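Long-range contacts in putative transcriptional regulator (Clostridium difficile, PDB 3QI7), which is of unknown function but, as a putative lipoprotein or regulator with a periplasmic-binding-protein-like fold, may bind a small ligand such as a sugar: residues A[312-317]-A[340-345]; A[328-334]-A[359-363]. One frame throughout, in Å; residues are numbered along the deposited sequence. Where two conformers were deposited one is given.

Interaction 1. Residues A[312-317]-A[340-345]; sequences SLAIYL and FTELRF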
ATOM      1  N   SER A 312      -0.140  -5.335   8.191  0.50 22.17           N
ATOM      2  CA  SER A 312      -0.920  -5.380   9.435  0.50 20.56           C
ATOM      3  C   SER A 312      -2.156  -6.273   9.305  0.50 21.28           C
ATOM      4  O   SER A 312      -2.475  -7.013  10.234  0.50 22.05           O
ATOM      5  CB  SER A 312      -1.327  -3.985   9.895  0.50 21.68           C
ATOM      6  OG  SER A 312      -1.825  -4.048  11.217  0.50 18.77           O
ATOM      7  N   LEU A 313      -2.856  -6.193   8.174  1.00 19.20           N
ATOM      8  CA  LEU A 313      -3.998  -7.079   7.918  1.00 21.25           C
ATOM      9  C   LEU A 313      -3.537  -8.532   7.866  1.00 22.19           C
ATOM     10  O   LEU A 313      -4.192  -9.425   8.425  1.00 21.31           O
ATOM     11  CB  LEU A 313      -4.709  -6.718   6.598  1.00 22.54           C
ATOM     12  CG  LEU A 313      -5.745  -7.725   6.066  1.00 20.83           C
ATOM     13  CD1 LEU A 313      -6.894  -7.858   7.080  1.00 21.59           C
ATOM     14  CD2 LEU A 313      -6.305  -7.371   4.674  1.00 21.21           C
ATOM     15  N   ALA A 314      -2.444  -8.778   7.145  1.00 21.20           N
ATOM     16  CA  ALA A 314      -1.901 -10.160   7.017  1.00 21.18           C
ATOM     17  C   ALA A 314      -1.519 -10.747   8.376  1.00 21.41           C
ATOM     18  O   ALA A 314      -1.800 -11.928   8.654  1.00 20.77           O
ATOM     19  CB  ALA A 314      -0.693 -10.207   6.035  1.00 18.20           C
ATOM     20  N   ILE A 315      -0.903  -9.940   9.232  1.00 19.88           N
ATOM     21  CA  ILE A 315      -0.558 -10.431  10.589  1.00 22.65           C
ATOM     22  C   ILE A 315      -1.828 -10.818  11.397  1.00 22.18           C
ATOM     23  O   ILE A 315      -1.874 -11.882  12.017  1.00 23.86           O
ATOM     24  CB  ILE A 315       0.303  -9.398  11.349  1.00 24.03           C
ATOM     25  CG1 ILE A 315       1.670  -9.256  10.659  1.00 22.58           C
ATOM     26  CG2 ILE A 315       0.480  -9.806  12.831  1.00 25.99           C
ATOM     27  CD1 ILE A 315       2.352  -7.954  10.955  1.00 18.93           C
ATOM     28  N   TYR A 316      -2.835  -9.951  11.392  1.00 23.22           N
ATOM     29  CA  TYR A 316      -4.088 -10.201  12.115  1.00 21.58           C
ATOM     30  C   TYR A 316      -4.789 -11.437  11.582  1.00 23.79           C
ATOM     31  O   TYR A 316      -5.349 -12.219  12.354  1.00 23.37           O
ATOM     32  CB  TYR A 316      -5.051  -9.001  12.014  1.00 22.97           C
ATOM     33  CG  TYR A 316      -4.733  -7.809  12.908  1.00 21.18           C
ATOM     34  CD1 TYR A 316      -4.384  -7.963  14.241  1.00 26.87           C
ATOM     35  CD2 TYR A 316      -4.818  -6.538  12.418  1.00 26.98           C
ATOM     36  CE1 TYR A 316      -4.106  -6.843  15.063  1.00 29.58           C
ATOM     37  CE2 TYR A 316      -4.542  -5.434  13.207  1.00 26.82           C
ATOM     38  CZ  TYR A 316      -4.192  -5.588  14.528  1.00 32.09           C
ATOM     39  OH  TYR A 316      -3.924  -4.460  15.268  1.00 33.17           O
ATOM     40  N   LEU A 317      -4.751 -11.631  10.260  1.00 21.92           N
ATOM     41  CA  LEU A 317      -5.380 -12.785   9.625  1.00 24.93           C
ATOM     42  C   LEU A 317      -4.654 -14.063  10.012  1.00 25.62           C
ATOM     43  O   LEU A 317      -5.295 -15.069  10.368  1.00 27.94           O
ATOM     44  CB  LEU A 317      -5.345 -12.621   8.095  1.00 25.81           C
ATOM     45  CG  LEU A 317      -6.433 -13.194   7.204  1.00 33.82           C
ATOM     46  CD1 LEU A 317      -7.855 -13.021   7.772  1.00 25.88           C
ATOM     47  CD2 LEU A 317      -6.286 -12.510   5.828  1.00 31.08           C
ATOM     48  N   PHE A 340     -13.744  -8.419   8.431  1.00 19.47           N
ATOM     49  CA  PHE A 340     -12.544  -8.533   9.282  1.00 17.61           C
ATOM     50  C   PHE A 340     -11.793  -7.202   9.308  1.00 17.68           C
ATOM     51  O   PHE A 340     -11.335  -6.775  10.374  1.00 17.46           O
ATOM     52  CB  PHE A 340     -11.652  -9.656   8.780  1.00 17.11           C
ATOM     53  CG  PHE A 340     -10.559 -10.081   9.740  1.00 18.94           C
ATOM     54  CD1 PHE A 340     -10.858 -10.776  10.890  1.00 22.20           C
ATOM     55  CD2 PHE A 340      -9.217  -9.783   9.468  1.00 23.84           C
ATOM     56  CE1 PHE A 340      -9.839 -11.179  11.780  1.00 25.93           C
ATOM     57  CE2 PHE A 340      -8.187 -10.180  10.362  1.00 22.25           C
ATOM     58  CZ  PHE A 340      -8.502 -10.891  11.487  1.00 25.20           C
ATOM     59  N   THR A 341     -11.747  -6.498   8.171  1.00 17.54           N
ATOM     60  CA  THR A 341     -11.144  -5.165   8.126  1.00 19.00           C
ATOM     61  C   THR A 341     -11.929  -4.167   8.992  1.00 17.68           C
ATOM     62  O   THR A 341     -11.331  -3.380   9.695  1.00 20.21           O
ATOM     63  CB  THR A 341     -10.999  -4.683   6.672  1.00 17.50           C
ATOM     64  OG1 THR A 341     -10.124  -5.588   5.985  1.00 18.09           O
ATOM     65  CG2 THR A 341     -10.441  -3.248   6.571  1.00 17.08           C
ATOM     66  N   GLU A 342     -13.255  -4.199   8.954  1.00 19.31           N
ATOM     67  CA  GLU A 342     -14.045  -3.357   9.870  1.00 20.72           C
ATOM     68  C   GLU A 342     -13.741  -3.694  11.320  1.00 21.59           C
ATOM     69  O   GLU A 342     -13.475  -2.804  12.151  1.00 19.82           O
ATOM     70  CB  GLU A 342     -15.534  -3.517   9.623  1.00 20.53           C
ATOM     71  CG  GLU A 342     -16.017  -3.051   8.277  1.00 19.23           C
ATOM     72  CD  GLU A 342     -16.227  -1.570   8.179  1.00 26.96           C
ATOM     73  OE1 GLU A 342     -16.001  -0.838   9.194  1.00 24.78           O
ATOM     74  OE2 GLU A 342     -16.636  -1.158   7.057  1.00 20.46           O
ATOM     75  N   LEU A 343     -13.738  -4.985  11.621  1.00 21.05           N
ATOM     76  CA  LEU A 343     -13.456  -5.474  12.992  1.00 21.34           C
ATOM     77  C   LEU A 343     -12.107  -4.986  13.507  1.00 22.58           C
ATOM     78  O   LEU A 343     -12.011  -4.482  14.629  1.00 23.48           O
ATOM     79  CB  LEU A 343     -13.446  -7.008  13.011  1.00 21.15           C
ATOM     80  CG  LEU A 343     -13.244  -7.737  14.340  1.00 25.50           C
ATOM     81  CD1 LEU A 343     -14.361  -7.314  15.308  1.00 23.13           C
ATOM     82  CD2 LEU A 343     -13.235  -9.279  14.160  1.00 26.64           C
ATOM     83  N   ARG A 344     -11.061  -5.122  12.699  1.00 18.69           N
ATOM     84  CA  ARG A 344      -9.703  -4.921  13.219  1.00 20.37           C
ATOM     85  C   ARG A 344      -9.193  -3.493  13.024  1.00 21.01           C
ATOM     86  O   ARG A 344      -8.288  -3.104  13.712  1.00 21.81           O
ATOM     87  CB  ARG A 344      -8.721  -5.925  12.610  1.00 19.21           C
ATOM     88  CG  ARG A 344      -8.899  -7.381  13.091  1.00 23.47           C
ATOM     89  CD  ARG A 344      -8.169  -7.630  14.456  1.00 24.53           C
ATOM     90  NE  ARG A 344      -8.369  -9.006  14.885  1.00 32.55           N
ATOM     91  CZ  ARG A 344      -9.316  -9.437  15.716  1.00 35.71           C
ATOM     92  NH1 ARG A 344     -10.170  -8.594  16.294  1.00 33.82           N
ATOM     93  NH2 ARG A 344      -9.412 -10.736  15.964  1.00 35.61           N
ATOM     94  N   PHE A 345      -9.749  -2.759  12.063  1.00 20.47           N
ATOM     95  CA  PHE A 345      -9.296  -1.400  11.713  1.00 21.64           C
ATOM     96  C   PHE A 345     -10.382  -0.320  11.792  1.00 21.59           C
ATOM     97  O   PHE A 345     -10.071   0.880  11.828  1.00 22.39           O
ATOM     98  CB  PHE A 345      -8.719  -1.379  10.301  1.00 19.70           C
ATOM     99  CG  PHE A 345      -7.545  -2.285  10.100  1.00 21.64           C
ATOM    100  CD1 PHE A 345      -7.725  -3.614   9.759  1.00 20.17           C
ATOM    101  CD2 PHE A 345      -6.261  -1.814  10.265  1.00 23.17           C
ATOM    102  CE1 PHE A 345      -6.653  -4.433   9.553  1.00 24.54           C
ATOM    103  CE2 PHE A 345      -5.182  -2.632  10.089  1.00 23.61           C
ATOM    104  CZ  PHE A 345      -5.380  -3.967   9.732  1.00 20.90           C
TER
HETATM  105  O   HOH W   1      -6.354 -11.198  14.556  1.00 27.28           O

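Interaction 2. Residues A[328-334]-A[359-363]; sequences QEDVCDP and YNYQS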
ATOM      1  N   GLN A 328      -7.085 -21.325   3.829  1.00 31.13           N
ATOM      2  CA  GLN A 328      -7.338 -20.302   2.785  1.00 28.83           C
ATOM      3  C   GLN A 328      -8.820 -20.254   2.362  1.00 27.26           C
ATOM      4  O   GLN A 328      -9.339 -19.192   2.064  1.00 24.33           O
ATOM      5  CB  GLN A 328      -6.456 -20.555   1.556  1.00 27.72           C
ATOM      6  CG  GLN A 328      -6.718 -21.943   0.879  1.00 29.79           C
ATOM      7  CD  GLN A 328      -5.668 -22.369  -0.125  1.00 34.78           C
ATOM      8  OE1 GLN A 328      -4.882 -21.570  -0.605  1.00 44.06           O
ATOM      9  NE2 GLN A 328      -5.667 -23.656  -0.458  1.00 44.55           N
ATOM     10  N   GLU A 329      -9.490 -21.411   2.337  1.00 29.71           N
ATOM     11  CA  GLU A 329     -10.881 -21.475   1.903  1.00 31.90           C
ATOM     12  C   GLU A 329     -11.778 -20.704   2.844  1.00 33.50           C
ATOM     13  O   GLU A 329     -12.758 -20.129   2.400  1.00 33.15           O
ATOM     14  CB  GLU A 329     -11.425 -22.914   1.824  1.00 36.22           C
ATOM     15  CG  GLU A 329     -10.724 -23.820   0.836  1.00 42.87           C
ATOM     16  CD  GLU A 329      -9.570 -24.595   1.474  1.00 54.44           C
ATOM     17  OE1 GLU A 329      -8.996 -24.105   2.477  1.00 34.26           O
ATOM     18  OE2 GLU A 329      -9.235 -25.685   0.959  1.00 57.76           O
ATOM     19  N   ASP A 330     -11.444 -20.699   4.136  1.00 31.88           N
ATOM     20  CA  ASP A 330     -12.280 -20.049   5.161  1.00 31.63           C
ATOM     21  C   ASP A 330     -12.202 -18.530   5.132  1.00 29.29           C
ATOM     22  O   ASP A 330     -13.187 -17.852   5.461  1.00 29.80           O
ATOM     23  CB  ASP A 330     -11.865 -20.487   6.554  1.00 30.87           C
ATOM     24  CG  ASP A 330     -12.052 -21.955   6.791  1.00 31.88           C
ATOM     25  OD1 ASP A 330     -13.170 -22.448   6.554  1.00 37.26           O
ATOM     26  OD2 ASP A 330     -11.088 -22.606   7.230  1.00 33.05           O
ATOM     27  N   VAL A 331     -11.052 -17.993   4.738  1.00 27.52           N
ATOM     28  CA  VAL A 331     -10.822 -16.545   4.850  1.00 26.22           C
ATOM     29  C   VAL A 331     -10.779 -15.793   3.507  1.00 24.61           C
ATOM     30  O   VAL A 331     -11.030 -14.601   3.483  1.00 25.06           O
ATOM     31  CB  VAL A 331      -9.552 -16.203   5.713  1.00 24.88           C
ATOM     32  CG1 VAL A 331      -9.627 -16.895   7.099  1.00 25.19           C
ATOM     33  CG2 VAL A 331      -8.248 -16.551   5.003  1.00 25.72           C
ATOM     34  N   CYS A 332     -10.488 -16.484   2.405  1.00 25.17           N
ATOM     35  CA  CYS A 332     -10.309 -15.821   1.121  1.00 24.74           C
ATOM     36  C   CYS A 332     -11.667 -15.652   0.430  1.00 26.48           C
ATOM     37  O   CYS A 332     -12.053 -16.445  -0.439  1.00 24.83           O
ATOM     38  CB  CYS A 332      -9.310 -16.558   0.243  1.00 26.09           C
ATOM     39  SG  CYS A 332      -7.633 -16.524   0.877  1.00 26.44           S
ATOM     40  N   ASP A 333     -12.380 -14.611   0.866  1.00 24.47           N
ATOM     41  CA  ASP A 333     -13.725 -14.273   0.395  1.00 24.50           C
ATOM     42  C   ASP A 333     -13.917 -12.777   0.659  1.00 23.71           C
ATOM     43  O   ASP A 333     -13.632 -12.321   1.758  1.00 22.00           O
ATOM     44  CB  ASP A 333     -14.744 -15.086   1.181  1.00 25.83           C
ATOM     45  CG  ASP A 333     -16.174 -14.538   1.073  1.00 33.34           C
ATOM     46  OD1 ASP A 333     -16.830 -14.772   0.048  1.00 33.52           O
ATOM     47  OD2 ASP A 333     -16.653 -13.888   2.027  1.00 30.65           O
ATOM     48  N   PRO A 334     -14.390 -12.004  -0.342  1.00 23.64           N
ATOM     49  CA  PRO A 334     -14.480 -10.539  -0.140  1.00 22.15           C
ATOM     50  C   PRO A 334     -15.292 -10.102   1.089  1.00 23.48           C
ATOM     51  O   PRO A 334     -14.838  -9.211   1.834  1.00 22.74           O
ATOM     52  CB  PRO A 334     -15.186 -10.068  -1.411  1.00 23.77           C
ATOM     53  CG  PRO A 334     -14.840 -11.076  -2.413  1.00 23.29           C
ATOM     54  CD  PRO A 334     -14.834 -12.371  -1.698  1.00 23.54           C
ATOM     55  N   TYR A 359      -9.353 -17.573  -6.112  1.00 25.78           N
ATOM     56  CA  TYR A 359     -10.017 -16.857  -5.030  1.00 25.19           C
ATOM     57  C   TYR A 359      -9.030 -16.476  -3.928  1.00 25.46           C
ATOM     58  O   TYR A 359      -9.284 -15.547  -3.147  1.00 23.18           O
ATOM     59  CB  TYR A 359     -11.157 -17.719  -4.479  1.00 26.30           C
ATOM     60  CG  TYR A 359     -10.641 -18.898  -3.734  1.00 27.86           C
ATOM     61  CD1 TYR A 359     -10.293 -18.785  -2.391  1.00 27.21           C
ATOM     62  CD2 TYR A 359     -10.423 -20.107  -4.371  1.00 31.21           C
ATOM     63  CE1 TYR A 359      -9.775 -19.840  -1.695  1.00 28.06           C
ATOM     64  CE2 TYR A 359      -9.904 -21.181  -3.684  1.00 32.53           C
ATOM     65  CZ  TYR A 359      -9.599 -21.050  -2.353  1.00 36.72           C
ATOM     66  OH  TYR A 359      -9.085 -22.099  -1.667  1.00 32.80           O
ATOM     67  N   ASN A 360      -7.900 -17.186  -3.852  1.00 23.72           N
ATOM     68  CA  ASN A 360      -6.940 -16.951  -2.782  1.00 23.26           C
ATOM     69  C   ASN A 360      -5.957 -15.817  -3.093  1.00 23.45           C
ATOM     70  O   ASN A 360      -4.955 -15.643  -2.376  1.00 23.97           O
ATOM     71  CB  ASN A 360      -6.211 -18.231  -2.356  1.00 24.55           C
ATOM     72  CG  ASN A 360      -5.237 -18.707  -3.374  1.00 24.97           C
ATOM     73  OD1 ASN A 360      -5.514 -18.621  -4.565  1.00 24.82           O
ATOM     74  ND2 ASN A 360      -4.068 -19.173  -2.930  1.00 27.65           N
ATOM     75  N   TYR A 361      -6.238 -15.051  -4.145  1.00 21.85           N
ATOM     76  CA  TYR A 361      -5.512 -13.790  -4.379  1.00 21.55           C
ATOM     77  C   TYR A 361      -6.566 -12.736  -4.371  1.00 22.12           C
ATOM     78  O   TYR A 361      -7.474 -12.784  -5.188  1.00 21.86           O
ATOM     79  CB  TYR A 361      -4.697 -13.807  -5.704  1.00 22.06           C
ATOM     80  CG  TYR A 361      -3.881 -12.531  -5.843  1.00 20.96           C
ATOM     81  CD1 TYR A 361      -4.515 -11.310  -6.030  1.00 23.49           C
ATOM     82  CD2 TYR A 361      -2.490 -12.534  -5.732  1.00 22.09           C
ATOM     83  CE1 TYR A 361      -3.800 -10.120  -6.096  1.00 24.10           C
ATOM     84  CE2 TYR A 361      -1.773 -11.336  -5.785  1.00 25.16           C
ATOM     85  CZ  TYR A 361      -2.436 -10.146  -5.993  1.00 25.81           C
ATOM     86  OH  TYR A 361      -1.790  -8.934  -6.097  1.00 25.21           O
ATOM     87  N   GLN A 362      -6.485 -11.784  -3.430  1.00 20.47           N
ATOM     88  CA  GLN A 362      -7.528 -10.780  -3.276  1.00 19.27           C
ATOM     89  C   GLN A 362      -6.882  -9.418  -3.319  1.00 20.40           C
ATOM     90  O   GLN A 362      -5.908  -9.197  -2.604  1.00 21.47           O
ATOM     91  CB  GLN A 362      -8.253 -10.965  -1.938  1.00 19.95           C
ATOM     92  CG  GLN A 362      -9.151 -12.247  -1.888  1.00 22.87           C
ATOM     93  CD  GLN A 362     -10.503 -12.103  -2.559  1.00 27.94           C
ATOM     94  OE1 GLN A 362     -11.015 -10.990  -2.707  1.00 23.80           O
ATOM     95  NE2 GLN A 362     -11.134 -13.247  -2.908  1.00 19.02           N
ATOM     96  N   SER A 363      -7.347  -8.543  -4.213  1.00 21.14           N
ATOM     97  CA  SER A 363      -6.804  -7.199  -4.263  1.00 21.50           C
ATOM     98  C   SER A 363      -7.731  -6.327  -3.459  1.00 21.85           C
ATOM     99  O   SER A 363      -8.910  -6.649  -3.325  1.00 22.74           O
ATOM    100  CB  SER A 363      -6.617  -6.701  -5.688  1.00 25.30           C
ATOM    101  OG  SER A 363      -7.843  -6.558  -6.344  1.00 34.28           O
TER

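Interaction 1. Residues A[312-317]-A[340-345]
Helix 306-324 and helix 334-345 meet here in a buried, largely aromatic helix-helix contact within the domain of this periplasmic-binding-protein-like fold that carries the larger sheet. The two segments run almost at right angles (98°) with their axes 11.1 Å apart, a separation wide enough for large side chains to fill the space between them.

Tyr316 stands at the centre. Its ring turns an edge toward the face of Phe345 in an offset edge-to-face pair, with planes at 74° and centroids 5.6 Å apart. Over one face of the same tyrosine ring lies Arg344 CD, a CH-pi contact 3.9 Å from the centroid. A bend at chi2 lays this CD over the Tyr316 ring, while NE is left to meet a water. Tyrosine suits this place because its hydroxyl can still find a polar partner, the carboxylate of Glu38 on helix 26-42, while its ring serves the apolar interface.

Phe340 makes the second cluster of contacts. With CG anti to the backbone N (chi1 -167°), its ring reaches helix 306-324: Leu317 CD1 sits over one face, 4.2 Å from the centroid, Arg344 CG of its own helix lies over the opposite face, and Leu313 CD1 meets the edge. Branched leucines fit round a flat ring in this way, a methyl of one over the face and a methyl of the other at the edge. The backbone N of Leu313 approaches the edge of Phe345, where the small side chain of Ser312 leaves room for the ring.

One ordered water supplies the polar link, donating to Tyr316 O at 2.6 Å and accepting from Arg344 NE at 3.0 Å.

Interaction 2. Residues A[328-334]-A[359-363]
Apolar and van der Waals contacts carry most of this junction, in which Cys332 and its neighbours, in the turn between helix 328-331 and helix 334-345, lie against Tyr359 and Asn360 just before strand 361-370. Cys332 points into the contact. Its CB lies 3.6 Å from Tyr359 CD1, and its SG, placed beside the backbone N and anti to the carbonyl carbon (chi1 -67°), comes 3.7 Å from Asn360 CA. A small, weakly polar thiol suits so close an approach to a backbone. The Tyr359 ring reaches from Cys332 to the first turn of the short helix, its edge toward Gln328 O, and its OH lies 3.5 Å from Glu329 CG and equally near Gln328 CG, so the phenol end rests among methylenes. Pro334, the first residue of the next helix, sets its CG 3.8 Å from Gln362 OE1.

The clear hydrogen bonds are made within each segment or to neighbouring elements. Gln362 folds back, bent at chi2 (-80°), and gives its NE2 proton to Tyr359 O at 3.0 Å, in the carbonyl plane and on a lone pair. This side-chain bond ties the strand's second residue back to Tyr359 in the loop ahead of it. Asn360 is held by Ser129 through OD1 and by Asp133 O through ND2.

Backbone turns shape the other side. Cys332 is the centre of an inverse gamma turn, closed by a weak bond from Asp333 N to Val331 O at 2.9 Å. Asp333 is the N-cap of helix 334-345, its carboxylate accepting from Tyr336 N.

The clear bonds of Gln362, Asn360 and Asp333 thus go to their own segment or to neighbouring parts of the fold, which implies that close fit of thiol and phenol ring accounts for much of the join.

Both contacts involve elements of one C-terminal region: helix 306-324, helix 328-331 and helix 334-345 follow one another, and strand 361-370 comes later in the chain. Interaction 1 is the more buried and joins two helices; interaction 2 is partly buried and sets the turn between two helices against the approach to a strand. Aromatic and CH-pi packing dominates the first, with one bridging water; the second relies on a thiol, a phenol and hydrogen bonds within or beside its segments. Their centres lie about 14 Å apart, yet they touch where Leu317 CD1 packs on Val331 CB at 4.2 Å. Helix 334-345 is common ground, since Pro334 and Phe340 both belong to it.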